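Local atomic coordinates of putative thiol-disulfide isomerase or thioredoxin (Salmonella enterica subsp. enterica serovar Typhimurium, PDB entry 3L9V), a protein that probably catalyses thiol-disulfide exchange in other proteins, as a thioredoxin-fold oxidoreductase and paralogue of DsbA. Residues A[19-24]-A[148-153]. Numbering follows the deposited sequence.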
loop_
_atom_site.group_PDB
_atom_site.type_symbol
_atom_site.label_atom_id
_atom_site.label_comp_id
_atom_site.label_asym_id
_atom_site.label_seq_id
_atom_site.Cartn_x
_atom_site.Cartn_y
_atom_site.Cartn_z
ATOM N N VAL A 19 4.545 -6.837 -3.459
ATOM C CA VAL A 19 4.186 -5.444 -3.661
ATOM C C VAL A 19 2.667 -5.344 -3.558
ATOM O O VAL A 19 1.956 -6.160 -4.142
ATOM C CB VAL A 19 4.620 -4.973 -5.049
ATOM C CG1 VAL A 19 4.048 -3.590 -5.369
ATOM C CG2 VAL A 19 6.157 -4.992 -5.167
ATOM N N GLU A 20 2.184 -4.361 -2.807
ATOM C CA GLU A 20 0.748 -4.072 -2.764
ATOM C C GLU A 20 0.419 -2.610 -3.142
ATOM O O GLU A 20 0.869 -1.667 -2.494
ATOM C CB GLU A 20 0.176 -4.423 -1.390
ATOM C CG GLU A 20 -1.285 -4.070 -1.243
ATOM C CD GLU A 20 -1.850 -4.352 0.141
ATOM O OE1 GLU A 20 -1.237 -5.102 0.935
ATOM O OE2 GLU A 20 -2.929 -3.809 0.434
ATOM N N PHE A 21 -0.317 -2.422 -4.224
ATOM C CA PHE A 21 -0.840 -1.104 -4.552
ATOM C C PHE A 21 -2.153 -0.940 -3.802
ATOM O O PHE A 21 -3.010 -1.850 -3.820
ATOM C CB PHE A 21 -1.052 -0.951 -6.056
ATOM C CG PHE A 21 0.239 -0.884 -6.852
ATOM C CD1 PHE A 21 0.957 -2.041 -7.135
ATOM C CD2 PHE A 21 0.731 0.333 -7.307
ATOM C CE1 PHE A 21 2.139 -1.993 -7.881
ATOM C CE2 PHE A 21 1.930 0.399 -8.036
ATOM C CZ PHE A 21 2.630 -0.768 -8.328
ATOM N N PHE A 22 -2.300 0.207 -3.134
ATOM C CA PHE A 22 -3.445 0.441 -2.248
ATOM C C PHE A 22 -3.827 1.911 -2.305
ATOM O O PHE A 22 -3.089 2.727 -2.854
ATOM C CB PHE A 22 -3.116 0.046 -0.787
ATOM C CG PHE A 22 -2.272 1.106 -0.022
ATOM C CD1 PHE A 22 -0.929 1.314 -0.332
ATOM C CD2 PHE A 22 -2.843 1.889 0.970
ATOM C CE1 PHE A 22 -0.167 2.284 0.350
ATOM C CE2 PHE A 22 -2.109 2.857 1.658
ATOM C CZ PHE A 22 -0.753 3.050 1.350
ATOM N N SER A 23 -4.975 2.240 -1.722
ATOM C CA SER A 23 -5.393 3.627 -1.583
ATOM C C SER A 23 -6.024 3.856 -0.215
ATOM O O SER A 23 -6.730 2.997 0.274
ATOM C CB SER A 23 -6.429 3.975 -2.646
ATOM O OG SER A 23 -7.027 5.228 -2.345
ATOM N N PHE A 24 -5.804 5.020 0.393
ATOM C CA PHE A 24 -6.490 5.318 1.658
ATOM C C PHE A 24 -8.025 5.458 1.532
ATOM O O PHE A 24 -8.745 5.516 2.535
ATOM C CB PHE A 24 -5.845 6.529 2.341
ATOM C CG PHE A 24 -4.484 6.228 2.892
ATOM C CD1 PHE A 24 -4.332 5.318 3.913
ATOM C CD2 PHE A 24 -3.358 6.825 2.359
ATOM C CE1 PHE A 24 -3.085 5.003 4.399
ATOM C CE2 PHE A 24 -2.115 6.530 2.853
ATOM C CZ PHE A 24 -1.974 5.613 3.871
ATOM N N SER A 148 -4.062 -4.215 -4.991
ATOM C CA SER A 148 -3.527 -5.134 -5.988
ATOM C C SER A 148 -2.216 -5.640 -5.459
ATOM O O SER A 148 -1.262 -4.860 -5.321
ATOM C CB SER A 148 -3.296 -4.439 -7.333
ATOM O OG SER A 148 -4.490 -4.281 -8.062
ATOM N N VAL A 149 -2.194 -6.926 -5.120
ATOM C CA VAL A 149 -1.028 -7.584 -4.553
ATOM C C VAL A 149 -0.281 -8.365 -5.641
ATOM O O VAL A 149 -0.889 -9.132 -6.381
ATOM C CB VAL A 149 -1.444 -8.569 -3.488
ATOM C CG1 VAL A 149 -0.218 -9.325 -2.951
ATOM C CG2 VAL A 149 -2.207 -7.838 -2.354
ATOM N N TYR A 150 1.022 -8.140 -5.751
ATOM C CA TYR A 150 1.863 -8.823 -6.751
ATOM C C TYR A 150 3.000 -9.550 -6.059
ATOM O O TYR A 150 3.628 -9.003 -5.151
ATOM C CB TYR A 150 2.456 -7.829 -7.737
ATOM C CG TYR A 150 1.419 -7.079 -8.503
ATOM C CD1 TYR A 150 0.880 -5.896 -7.996
ATOM C CD2 TYR A 150 0.932 -7.571 -9.710
ATOM C CE1 TYR A 150 -0.086 -5.211 -8.685
ATOM C CE2 TYR A 150 -0.046 -6.899 -10.398
ATOM C CZ TYR A 150 -0.555 -5.718 -9.882
ATOM O OH TYR A 150 -1.532 -5.031 -10.568
ATOM N N VAL A 151 3.249 -10.784 -6.478
ATOM C CA VAL A 151 4.282 -11.603 -5.873
ATOM C C VAL A 151 5.458 -11.749 -6.857
ATOM O O VAL A 151 5.247 -11.990 -8.048
ATOM C CB VAL A 151 3.726 -12.950 -5.433
ATOM C CG1 VAL A 151 4.786 -13.760 -4.692
ATOM C CG2 VAL A 151 2.477 -12.750 -4.546
ATOM N N ARG A 152 6.676 -11.530 -6.352
ATOM C CA ARG A 152 7.924 -11.593 -7.139
ATOM C C ARG A 152 7.888 -10.932 -8.505
ATOM O O ARG A 152 8.555 -11.363 -9.449
ATOM C CB ARG A 152 8.406 -13.040 -7.256
ATOM C CG ARG A 152 8.830 -13.618 -5.903
ATOM C CD ARG A 152 8.649 -15.130 -5.802
ATOM N NE ARG A 152 9.620 -15.886 -6.587
ATOM C CZ ARG A 152 9.602 -17.212 -6.726
ATOM N NH1 ARG A 152 10.526 -17.812 -7.467
ATOM N NH2 ARG A 152 8.661 -17.940 -6.129
ATOM N N GLY A 153 7.119 -9.871 -8.616
ATOM C CA GLY A 153 7.039 -9.148 -9.861
ATOM C C GLY A 153 6.399 -9.916 -10.998
ATOM O O GLY A 153 6.464 -9.460 -12.149
#
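Val19 and Tyr150 pair through two backbone bonds, Val19 N to Tyr150 O at 2.9 Å and Tyr150 N to Val19 O at 2.7 Å, and Phe21 and Ser148 form the second such couple. Between them Glu20 and Val149 make a non-hydrogen-bonded antiparallel pair, where Glu20 CA approaches Ser148 O and Val149 CA approaches Val19 O, each at 3.3 Å, as CA-H...O contacts. The Phe21 side chain leaves the sheet on the same face as Tyr150. Its CB lies 4.3 Å from Ser148 CB; CG is anti to the carbonyl carbon (chi1 -70°), and from there CD1 reaches Tyr150 CE1 at 3.7 Å and also meets Tyr150 CD1, and Phe21 CE1 lies 4.0 Å from the same Tyr150 CE1. The two ring planes stand at 90°, with centroids 5.9 Å apart, and Val143 touches both side chains. In this thioredoxin-fold sheet strand 148-151 runs antiparallel to strand 18-22, whose other edge pairs in parallel with strand 52-56; the chain between strands 18-22 and 148-151 is largely helical. On the opposite face Glu20 CG meets Val149 CG2, while the Glu20 side chain, extended beyond CG, lies near Cys26 and Cys29, a probable CxxC redox pair, without touching them. Val149 also packs on Tyr174 of helix 167-182.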